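Local structure of restriction endonuclease r.bpuji (Bacillus pumilus, 2VLA) at residues P27-I32 and K46-R51; F138-Q143 and Q245-K250; P251-Y256 and K271-Y276. The protein probably cleaves DNA as a restriction endonuclease, and uses the N-terminal recognition domain described here to bind its cognate DNA. All coordinates share one frame; numbering follows the deposited sequence.

Contact 1: P27-I32 and K46-R51; sequences PAYANI and KDFNNR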
loop_
_atom_site.group_PDB
_atom_site.type_symbol
_atom_site.label_atom_id
_atom_site.label_comp_id
_atom_site.label_asym_id
_atom_site.label_seq_id
_atom_site.Cartn_x
_atom_site.Cartn_y
_atom_site.Cartn_z
ATOM N N PRO A 27 -11.815 -12.135 -7.501
ATOM C CA PRO A 27 -13.039 -12.873 -7.215
ATOM C C PRO A 27 -12.798 -14.198 -6.502
ATOM O O PRO A 27 -13.602 -14.596 -5.671
ATOM C CB PRO A 27 -13.624 -13.112 -8.605
ATOM C CG PRO A 27 -13.097 -12.031 -9.423
ATOM C CD PRO A 27 -11.720 -11.774 -8.920
ATOM N N ALA A 28 -11.729 -14.913 -6.859
ATOM C CA ALA A 28 -11.437 -16.159 -6.190
ATOM C C ALA A 28 -11.161 -15.962 -4.701
ATOM O O ALA A 28 -11.766 -16.639 -3.861
ATOM C CB ALA A 28 -10.269 -16.884 -6.876
ATOM N N TYR A 29 -10.278 -15.023 -4.363
ATOM C CA TYR A 29 -9.977 -14.763 -2.963
ATOM C C TYR A 29 -11.306 -14.471 -2.224
ATOM O O TYR A 29 -11.560 -14.991 -1.146
ATOM C CB TYR A 29 -9.072 -13.553 -2.804
ATOM C CG TYR A 29 -7.643 -13.653 -3.299
ATOM C CD1 TYR A 29 -6.918 -14.846 -3.270
ATOM C CD2 TYR A 29 -6.987 -12.511 -3.709
ATOM C CE1 TYR A 29 -5.579 -14.879 -3.713
ATOM C CE2 TYR A 29 -5.686 -12.524 -4.112
ATOM C CZ TYR A 29 -4.968 -13.690 -4.103
ATOM O OH TYR A 29 -3.660 -13.635 -4.537
ATOM N N ALA A 30 -12.118 -13.588 -2.795
ATOM C CA ALA A 30 -13.312 -13.112 -2.112
ATOM C C ALA A 30 -14.327 -14.236 -1.931
ATOM O O ALA A 30 -14.945 -14.365 -0.873
ATOM C CB ALA A 30 -13.927 -11.967 -2.882
ATOM N N ASN A 31 -14.525 -15.024 -2.973
ATOM C CA ASN A 31 -15.531 -16.083 -2.940
ATOM C C ASN A 31 -15.104 -17.214 -2.051
ATOM O O ASN A 31 -15.921 -17.795 -1.351
ATOM C CB ASN A 31 -15.854 -16.576 -4.347
ATOM C CG ASN A 31 -16.817 -15.655 -5.067
ATOM O OD1 ASN A 31 -17.741 -15.103 -4.451
ATOM N ND2 ASN A 31 -16.607 -15.462 -6.342
ATOM N N ILE A 32 -13.814 -17.538 -2.079
ATOM C CA ILE A 32 -13.291 -18.544 -1.172
ATOM C C ILE A 32 -13.547 -18.108 0.275
ATOM O O ILE A 32 -14.091 -18.865 1.081
ATOM C CB ILE A 32 -11.797 -18.781 -1.386
ATOM C CG1 ILE A 32 -11.568 -19.449 -2.753
ATOM C CG2 ILE A 32 -11.229 -19.637 -0.228
ATOM C CD1 ILE A 32 -10.099 -19.485 -3.210
ATOM N N LYS A 46 -6.584 -25.092 5.269
ATOM C CA LYS A 46 -6.740 -26.225 4.373
ATOM C C LYS A 46 -7.719 -25.895 3.266
ATOM O O LYS A 46 -7.438 -26.120 2.081
ATOM C CB LYS A 46 -7.220 -27.459 5.151
ATOM C CG LYS A 46 -7.631 -28.638 4.268
ATOM N N ASP A 47 -8.865 -25.346 3.650
ATOM C CA ASP A 47 -9.939 -25.089 2.712
ATOM C C ASP A 47 -9.590 -23.959 1.740
ATOM O O ASP A 47 -9.915 -24.023 0.551
ATOM C CB ASP A 47 -11.227 -24.773 3.467
ATOM C CG ASP A 47 -11.790 -25.991 4.202
ATOM O OD1 ASP A 47 -11.420 -27.137 3.840
ATOM O OD2 ASP A 47 -12.588 -25.800 5.138
ATOM N N PHE A 48 -8.912 -22.935 2.238
ATOM C CA PHE A 48 -8.470 -21.851 1.378
ATOM C C PHE A 48 -7.508 -22.377 0.307
ATOM O O PHE A 48 -7.692 -22.133 -0.876
ATOM C CB PHE A 48 -7.795 -20.749 2.197
ATOM C CG PHE A 48 -7.353 -19.582 1.378
ATOM C CD1 PHE A 48 -6.151 -19.622 0.687
ATOM C CD2 PHE A 48 -8.131 -18.424 1.313
ATOM C CE1 PHE A 48 -5.737 -18.552 -0.075
ATOM C CE2 PHE A 48 -7.732 -17.354 0.540
ATOM C CZ PHE A 48 -6.527 -17.412 -0.148
ATOM N N ASN A 49 -6.482 -23.095 0.742
ATOM C CA ASN A 49 -5.461 -23.603 -0.168
ATOM C C ASN A 49 -6.041 -24.573 -1.199
ATOM O O ASN A 49 -5.675 -24.540 -2.362
ATOM C CB ASN A 49 -4.361 -24.312 0.610
ATOM C CG ASN A 49 -3.408 -23.355 1.287
ATOM O OD1 ASN A 49 -3.680 -22.157 1.402
ATOM N ND2 ASN A 49 -2.272 -23.886 1.750
ATOM N N ASN A 50 -6.947 -25.439 -0.757
ATOM C CA ASN A 50 -7.573 -26.403 -1.654
ATOM C C ASN A 50 -8.388 -25.746 -2.763
ATOM O O ASN A 50 -8.455 -26.265 -3.877
ATOM C CB ASN A 50 -8.446 -27.393 -0.868
ATOM C CG ASN A 50 -7.624 -28.464 -0.158
ATOM O OD1 ASN A 50 -6.467 -28.700 -0.497
ATOM N ND2 ASN A 50 -8.225 -29.110 0.832
ATOM N N ARG A 51 -9.006 -24.603 -2.463
ATOM C CA ARG A 51 -9.725 -23.846 -3.480
ATOM C C ARG A 51 -8.767 -23.042 -4.380
ATOM O O ARG A 51 -8.920 -23.029 -5.603
ATOM C CB ARG A 51 -10.756 -22.904 -2.834
ATOM C CG ARG A 51 -11.969 -23.605 -2.201
ATOM C CD ARG A 51 -13.162 -23.736 -3.172
ATOM N NE ARG A 51 -13.647 -22.447 -3.712
ATOM C CZ ARG A 51 -14.636 -21.712 -3.177
ATOM N NH1 ARG A 51 -15.248 -22.099 -2.062
ATOM N NH2 ARG A 51 -15.003 -20.580 -3.761
#

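Contact 2: F138-Q143 and Q245-K250; sequences FPYILQ and QFWGNK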
loop_
_atom_site.group_PDB
_atom_site.type_symbol
_atom_site.label_atom_id
_atom_site.label_comp_id
_atom_site.label_asym_id
_atom_site.label_seq_id
_atom_site.Cartn_x
_atom_site.Cartn_y
_atom_site.Cartn_z
ATOM N N PHE A 138 -0.934 7.724 -0.031
ATOM C CA PHE A 138 -1.745 7.899 -1.242
ATOM C C PHE A 138 -2.424 9.281 -1.330
ATOM O O PHE A 138 -2.308 9.963 -2.335
ATOM C CB PHE A 138 -2.714 6.732 -1.430
ATOM C CG PHE A 138 -2.015 5.453 -1.794
ATOM C CD1 PHE A 138 -1.374 5.354 -3.000
ATOM C CD2 PHE A 138 -1.906 4.433 -0.917
ATOM C CE1 PHE A 138 -0.675 4.148 -3.375
ATOM C CE2 PHE A 138 -1.213 3.248 -1.248
ATOM C CZ PHE A 138 -0.599 3.127 -2.504
ATOM N N PRO A 139 -3.038 9.757 -0.221
ATOM C CA PRO A 139 -3.389 11.159 -0.220
ATOM C C PRO A 139 -2.206 12.071 -0.601
ATOM O O PRO A 139 -2.365 13.008 -1.376
ATOM C CB PRO A 139 -3.854 11.388 1.224
ATOM C CG PRO A 139 -4.448 10.074 1.606
ATOM C CD PRO A 139 -3.531 9.057 0.975
ATOM N N TYR A 140 -1.036 11.786 -0.059
ATOM C CA TYR A 140 0.100 12.617 -0.296
ATOM C C TYR A 140 0.512 12.621 -1.790
ATOM O O TYR A 140 0.751 13.658 -2.389
ATOM C CB TYR A 140 1.279 12.209 0.599
ATOM C CG TYR A 140 2.358 13.255 0.663
ATOM C CD1 TYR A 140 3.348 13.294 -0.284
ATOM C CD2 TYR A 140 2.352 14.263 1.656
ATOM C CE1 TYR A 140 4.298 14.235 -0.269
ATOM C CE2 TYR A 140 3.315 15.213 1.670
ATOM C CZ TYR A 140 4.290 15.211 0.709
ATOM O OH TYR A 140 5.292 16.145 0.660
ATOM N N ILE A 141 0.600 11.419 -2.391
ATOM C CA ILE A 141 0.946 11.292 -3.826
ATOM C C ILE A 141 -0.051 12.065 -4.678
ATOM O O ILE A 141 0.325 12.821 -5.577
ATOM C CB ILE A 141 0.975 9.808 -4.276
ATOM C CG1 ILE A 141 2.184 9.092 -3.689
ATOM C CG2 ILE A 141 0.999 9.701 -5.810
ATOM C CD1 ILE A 141 2.019 7.588 -3.630
ATOM N N LEU A 142 -1.334 11.888 -4.390
ATOM C CA LEU A 142 -2.349 12.563 -5.151
ATOM C C LEU A 142 -2.191 14.111 -5.035
ATOM O O LEU A 142 -2.316 14.824 -6.019
ATOM C CB LEU A 142 -3.731 12.132 -4.666
ATOM C CG LEU A 142 -4.119 10.694 -5.082
ATOM C CD1 LEU A 142 -5.454 10.374 -4.430
ATOM C CD2 LEU A 142 -4.191 10.522 -6.643
ATOM N N GLN A 143 -1.903 14.621 -3.829
ATOM C CA GLN A 143 -1.686 16.039 -3.695
ATOM C C GLN A 143 -0.429 16.530 -4.425
ATOM O O GLN A 143 -0.430 17.598 -5.017
ATOM C CB GLN A 143 -1.634 16.439 -2.221
ATOM C CG GLN A 143 -1.544 17.967 -1.981
ATOM C CD GLN A 143 -2.813 18.691 -2.351
ATOM O OE1 GLN A 143 -3.866 18.098 -2.468
ATOM N NE2 GLN A 143 -2.733 20.010 -2.387
ATOM N N GLN A 245 -7.192 15.357 -0.049
ATOM C CA GLN A 245 -7.389 16.327 1.046
ATOM C C GLN A 245 -6.920 15.803 2.397
ATOM O O GLN A 245 -6.771 16.568 3.331
ATOM C CB GLN A 245 -8.859 16.766 1.115
ATOM C CG GLN A 245 -9.176 17.878 0.129
ATOM C CD GLN A 245 -10.652 18.013 -0.173
ATOM O OE1 GLN A 245 -11.491 17.339 0.427
ATOM N NE2 GLN A 245 -10.978 18.884 -1.120
ATOM N N PHE A 246 -6.639 14.510 2.484
ATOM C CA PHE A 246 -6.078 13.923 3.692
ATOM C C PHE A 246 -4.542 13.949 3.737
ATOM O O PHE A 246 -3.944 13.392 4.653
ATOM C CB PHE A 246 -6.579 12.481 3.873
ATOM C CG PHE A 246 -8.046 12.381 4.091
ATOM C CD1 PHE A 246 -8.924 12.405 3.024
ATOM C CD2 PHE A 246 -8.565 12.310 5.384
ATOM C CE1 PHE A 246 -10.276 12.312 3.218
ATOM C CE2 PHE A 246 -9.923 12.238 5.596
ATOM C CZ PHE A 246 -10.790 12.272 4.521
ATOM N N TRP A 247 -3.907 14.606 2.768
ATOM C CA TRP A 247 -2.454 14.554 2.666
ATOM C C TRP A 247 -1.723 15.020 3.901
ATOM O O TRP A 247 -0.617 14.536 4.200
ATOM C CB TRP A 247 -1.957 15.342 1.457
ATOM C CG TRP A 247 -2.097 16.858 1.569
ATOM C CD1 TRP A 247 -3.101 17.629 1.048
ATOM C CD2 TRP A 247 -1.169 17.789 2.187
ATOM N NE1 TRP A 247 -2.872 18.953 1.325
ATOM C CE2 TRP A 247 -1.685 19.071 1.999
ATOM C CE3 TRP A 247 0.029 17.646 2.873
ATOM C CZ2 TRP A 247 -1.053 20.203 2.493
ATOM C CZ3 TRP A 247 0.638 18.772 3.388
ATOM C CH2 TRP A 247 0.110 20.027 3.171
ATOM N N GLY A 248 -2.307 15.992 4.604
ATOM C CA GLY A 248 -1.656 16.590 5.778
ATOM C C GLY A 248 -2.032 15.962 7.102
ATOM O O GLY A 248 -1.554 16.401 8.150
ATOM N N ASN A 249 -2.855 14.918 7.062
ATOM C CA ASN A 249 -3.311 14.247 8.272
ATOM C C ASN A 249 -2.281 13.267 8.812
ATOM O O ASN A 249 -1.682 12.502 8.052
ATOM C CB ASN A 249 -4.607 13.494 8.010
ATOM C CG ASN A 249 -5.817 14.407 7.925
ATOM O OD1 ASN A 249 -5.759 15.476 7.318
ATOM N ND2 ASN A 249 -6.950 13.958 8.501
ATOM N N LYS A 250 -2.158 13.189 10.116
ATOM C CA LYS A 250 -1.475 12.087 10.733
ATOM C C LYS A 250 -2.176 10.802 10.309
ATOM O O LYS A 250 -3.374 10.808 10.068
ATOM C CB LYS A 250 -1.505 12.249 12.266
ATOM C CG LYS A 250 -0.405 13.107 12.822
ATOM C CD LYS A 250 -0.282 12.938 14.339
ATOM C CE LYS A 250 1.165 13.068 14.797
ATOM N NZ LYS A 250 1.514 14.476 15.149
#

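Contact 3: P251-Y256 and K271-Y276; sequences PEFNAY and KDWQQY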
loop_
_atom_site.group_PDB
_atom_site.type_symbol
_atom_site.label_atom_id
_atom_site.label_comp_id
_atom_site.label_asym_id
_atom_site.label_seq_id
_atom_site.Cartn_x
_atom_site.Cartn_y
_atom_site.Cartn_z
ATOM N N PRO A 251 -1.428 9.692 10.279
ATOM C CA PRO A 251 -2.051 8.394 10.102
ATOM C C PRO A 251 -3.222 8.174 11.056
ATOM O O PRO A 251 -3.147 8.528 12.239
ATOM C CB PRO A 251 -0.927 7.431 10.417
ATOM C CG PRO A 251 0.303 8.151 10.005
ATOM C CD PRO A 251 0.040 9.590 10.368
ATOM N N GLU A 252 -4.302 7.619 10.542
ATOM C CA GLU A 252 -5.471 7.316 11.350
ATOM C C GLU A 252 -5.145 6.287 12.438
ATOM O O GLU A 252 -5.658 6.349 13.539
ATOM C CB GLU A 252 -6.577 6.793 10.448
ATOM C CG GLU A 252 -7.909 6.621 11.116
ATOM C CD GLU A 252 -8.442 7.922 11.680
ATOM O OE1 GLU A 252 -8.321 8.968 11.002
ATOM O OE2 GLU A 252 -8.964 7.902 12.800
ATOM N N PHE A 253 -4.331 5.313 12.092
ATOM C CA PHE A 253 -3.890 4.289 13.030
ATOM C C PHE A 253 -2.544 4.690 13.646
ATOM O O PHE A 253 -1.580 4.955 12.946
ATOM C CB PHE A 253 -3.779 2.926 12.315
ATOM C CG PHE A 253 -3.323 1.815 13.197
ATOM C CD1 PHE A 253 -4.229 1.120 13.994
ATOM C CD2 PHE A 253 -1.983 1.460 13.255
ATOM C CE1 PHE A 253 -3.806 0.085 14.810
ATOM C CE2 PHE A 253 -1.557 0.434 14.075
ATOM C CZ PHE A 253 -2.478 -0.246 14.864
ATOM N N ASN A 254 -2.524 4.816 14.965
ATOM C CA ASN A 254 -1.358 5.335 15.658
ATOM C C ASN A 254 -0.425 4.230 16.156
ATOM O O ASN A 254 -0.685 3.596 17.206
ATOM C CB ASN A 254 -1.816 6.206 16.843
ATOM C CG ASN A 254 -0.679 6.825 17.566
ATOM O OD1 ASN A 254 0.470 6.680 17.190
ATOM N ND2 ASN A 254 -0.992 7.529 18.655
ATOM N N ALA A 255 0.666 4.000 15.412
ATOM C CA ALA A 255 1.611 2.932 15.746
ATOM C C ALA A 255 2.445 3.281 16.978
ATOM O O ALA A 255 3.100 2.423 17.572
ATOM C CB ALA A 255 2.523 2.670 14.550
ATOM N N TYR A 256 2.421 4.541 17.348
ATOM C CA TYR A 256 3.340 5.064 18.358
ATOM C C TYR A 256 2.793 4.919 19.789
ATOM O O TYR A 256 3.452 5.290 20.745
ATOM C CB TYR A 256 3.695 6.514 18.026
ATOM C CG TYR A 256 4.578 6.615 16.809
ATOM C CD1 TYR A 256 4.030 6.628 15.517
ATOM C CD2 TYR A 256 5.946 6.561 16.926
ATOM C CE1 TYR A 256 4.829 6.659 14.389
ATOM C CE2 TYR A 256 6.768 6.575 15.795
ATOM C CZ TYR A 256 6.189 6.627 14.517
ATOM O OH TYR A 256 6.995 6.622 13.406
ATOM N N LYS A 271 -3.361 -7.053 15.633
ATOM C CA LYS A 271 -4.803 -7.263 15.652
ATOM C C LYS A 271 -5.552 -5.966 15.390
ATOM O O LYS A 271 -6.491 -5.929 14.580
ATOM C CB LYS A 271 -5.248 -7.853 16.992
ATOM C CG LYS A 271 -6.689 -8.302 16.996
ATOM N N ASP A 272 -5.138 -4.895 16.072
ATOM C CA ASP A 272 -5.768 -3.605 15.913
ATOM C C ASP A 272 -5.537 -3.067 14.502
ATOM O O ASP A 272 -6.428 -2.441 13.918
ATOM C CB ASP A 272 -5.208 -2.605 16.925
ATOM C CG ASP A 272 -5.512 -2.982 18.367
ATOM O OD1 ASP A 272 -6.435 -3.785 18.615
ATOM O OD2 ASP A 272 -4.841 -2.433 19.259
ATOM N N TRP A 273 -4.336 -3.276 13.960
ATOM C CA TRP A 273 -4.080 -2.849 12.579
ATOM C C TRP A 273 -5.073 -3.525 11.620
ATOM O O TRP A 273 -5.656 -2.880 10.756
ATOM C CB TRP A 273 -2.646 -3.148 12.129
ATOM C CG TRP A 273 -2.552 -3.068 10.618
ATOM C CD1 TRP A 273 -2.602 -4.114 9.729
ATOM C CD2 TRP A 273 -2.545 -1.882 9.832
ATOM N NE1 TRP A 273 -2.590 -3.642 8.438
ATOM C CE2 TRP A 273 -2.564 -2.274 8.471
ATOM C CE3 TRP A 273 -2.502 -0.514 10.141
ATOM C CZ2 TRP A 273 -2.542 -1.362 7.453
ATOM C CZ3 TRP A 273 -2.495 0.383 9.139
ATOM C CH2 TRP A 273 -2.535 -0.030 7.796
ATOM N N GLN A 274 -5.263 -4.818 11.782
ATOM C CA GLN A 274 -6.109 -5.548 10.842
ATOM C C GLN A 274 -7.571 -5.061 10.920
ATOM O O GLN A 274 -8.258 -4.962 9.901
ATOM C CB GLN A 274 -6.033 -7.053 11.079
ATOM C CG GLN A 274 -6.630 -7.899 9.944
ATOM C CD GLN A 274 -5.774 -7.887 8.686
ATOM O OE1 GLN A 274 -4.667 -7.357 8.686
ATOM N NE2 GLN A 274 -6.275 -8.515 7.608
ATOM N N GLN A 275 -8.016 -4.710 12.124
ATOM C CA GLN A 275 -9.367 -4.191 12.320
ATOM C C GLN A 275 -9.542 -2.808 11.677
ATOM O O GLN A 275 -10.591 -2.506 11.109
ATOM C CB GLN A 275 -9.692 -4.112 13.816
ATOM C CG GLN A 275 -11.002 -3.391 14.134
ATOM C CD GLN A 275 -12.227 -4.105 13.578
ATOM O OE1 GLN A 275 -12.268 -5.337 13.507
ATOM N NE2 GLN A 275 -13.249 -3.330 13.212
ATOM N N TYR A 276 -8.535 -1.955 11.824
ATOM C CA TYR A 276 -8.543 -0.657 11.164
ATOM C C TYR A 276 -8.563 -0.805 9.635
ATOM O O TYR A 276 -9.362 -0.176 8.938
ATOM C CB TYR A 276 -7.324 0.174 11.595
ATOM C CG TYR A 276 -6.987 1.244 10.618
ATOM C CD1 TYR A 276 -7.758 2.383 10.511
ATOM C CD2 TYR A 276 -5.917 1.100 9.760
ATOM C CE1 TYR A 276 -7.474 3.337 9.556
ATOM C CE2 TYR A 276 -5.635 2.027 8.813
ATOM C CZ TYR A 276 -6.409 3.131 8.686
ATOM O OH TYR A 276 -6.123 4.061 7.722
HETATM O O HOH W 1 -4.121 6.552 7.905
#

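Contact 1: P27-I32 and K46-R51
Phe48 and Arg51, one helical turn apart on helix 41-56, enclose Ile32 of helix 22-36. The axes of the two short segments approach to 10.4 Å, with their N-to-C directions 145° apart, so the helices run roughly antiparallel. No hydrogen bond crosses between the segments, and apolar surface carries the contact.

Phe48 comes first. Its CG stands anti to the backbone N (chi1 -178°), and the ring that follows reaches nearer to helix 22-36 than its CB direction alone would suggest. Ile32 CG2 packs 3.7 Å from Phe48 CD2, the two side chains crossing at about a right angle. At the far end of the ring, Phe48 CZ lies 4.1 Å from Tyr29 CD1; here the rings meet obliquely and do not stack. Beyond this contact, Phe48 rests on Ala73 of helix 62-76, and Tyr29 OH is hydrogen-bonded to His68 of the same helix.

Arg51 follows, its CB directed toward helix 22-36. That CB sits 3.5 Å from Ile32 CD1, and the two side chains then slide past each other in opposite directions. The chain bends at chi2 (-93°) and again at chi3, and its guanidinium ends up lying against Ile32: CG1 is 3.4 Å above the guanidinium plane, offset toward the rim. Arg51 NH2 also comes within 3.7 Å of Ile32 CA. The charge is met by Asp35, through a salt bridge from NH1, so both the apolar and the ionic partners of Arg51 belong to helix 22-36.

Helix 22-36, strand 39-40, helices 41-56 and 62-76, and strands 80-83 and 86-89 follow one another in an order consistent with a winged helix-turn-helix, in which this contact would join the first two helices.

Contact 2: F138-Q143 and Q245-K250
Trp247, at the second position of a type I beta turn running from Phe246 to Asn249, lies against Pro139, Tyr140 and Gln143 at the start of helix 137-150. The turn is closed by a backbone hydrogen bond, 3.1 Å from Asn249 N to Phe246 O; none passes between the two segments.

The CH-pi contact involves Gln143. Its CG stands over one face of the indole, 3.7 Å from the centroid of the five-membered ring and 21° off the ring normal. The approach is offset toward the rim, with Gln143 CG only 3.4 Å from Trp247 CD1. A bend at chi2 (69°) sets Gln143 CD against Trp247 CD1 and NE1, and the amide plane is turned 21° from that of the ring. An alanine here would keep CB but lack CG and the amide, which would probably open a gap over CD1 and NE1 of Trp247 and leave the indole freer to turn.

Apolar contacts come mainly from Pro139 and Tyr140. Pro139 CG touches Phe246 CB at 3.9 Å, and Trp247 CB rests 3.8 Å from Tyr140 CA. Further out, Tyr140 CE2 and Trp247 CE3 are 4.3 Å apart, an oblique and looser touch. Pro177 of helix 177-189 touches Tyr140, Gln143 and Trp247 alike. The Pro139 ring also packs by van der Waals contact on the backbone of the turn, its CB 3.6 Å from Trp247 N.

Trp247 to Lys250 also line the pocket of a bound polyether, probably picked up from the crystallisation liquor. Ile175 belongs to that pocket too, and its carbonyl O is hydrogen-bonded to Tyr140 OH.

No hydrogen bond is involved where Trp247 O lies in the plane of the Tyr140 ring, at its edge, 3.9 Å from Tyr140 CD2.

Contact 3: P251-Y256 and K271-Y276
Phe253 and Tyr276 mark the closest backbone approach, with their CA atoms 7.0 Å apart, where the mostly loop segment 251-256 passes helix 263-278. Phe253, Trp273 and Tyr276 form an aromatic cluster there.

Phe253, its CG anti to the backbone N (chi1 180°), inserts its ring against the helix. With Trp273 it makes a T-shaped pair: the tryptophan edge faces the Phe253 ring, the planes are 83° apart, and the Phe253 and six-membered ring centroids lie 5.5 Å from each other. Trp273 CA adds a CH-pi contact, 4.1 Å from the Phe253 centroid, while Asp272 CB meets the edge of the Phe253 ring. The Phe253 and Tyr276 rings barely overlap; instead Phe253 CB sits over the Tyr276 face, 4.0 Å from its centroid and 19° off the normal.

Glu252 extends the apolar surface with its aliphatic part, CG lying 3.7 Å from Tyr276 CE1, while its carboxylate forms a salt bridge with Arg136. Tyr276 OH is also hydrogen-bonded to Lys112 O. A water completes the join, accepting from Glu252 N at 2.9 Å and donating to Tyr276 OH at 3.2 Å.

In the fold
The contacts come in series along the chain, all within the N-terminal recognition domain. Contact 1 pairs helices 22-36 and 41-56 about 34 Å, centre to centre, from contact 2, on the opposite side of the chain's centre. Contacts 2 and 3 are about 17 Å apart between centres and adjoin in sequence: the loop between helices 237-244 and 263-278 packs first on helix 137-150, then on helix 263-278. That loop thus ties two helices together. Contact 3 lies about 26 Å from contact 1 between centres. Nearest atoms of contacts 1 and 3 are about 7 and 8 Å from the bound DNA; contact 2, at about 13 Å, probably anchors the same loop farther back.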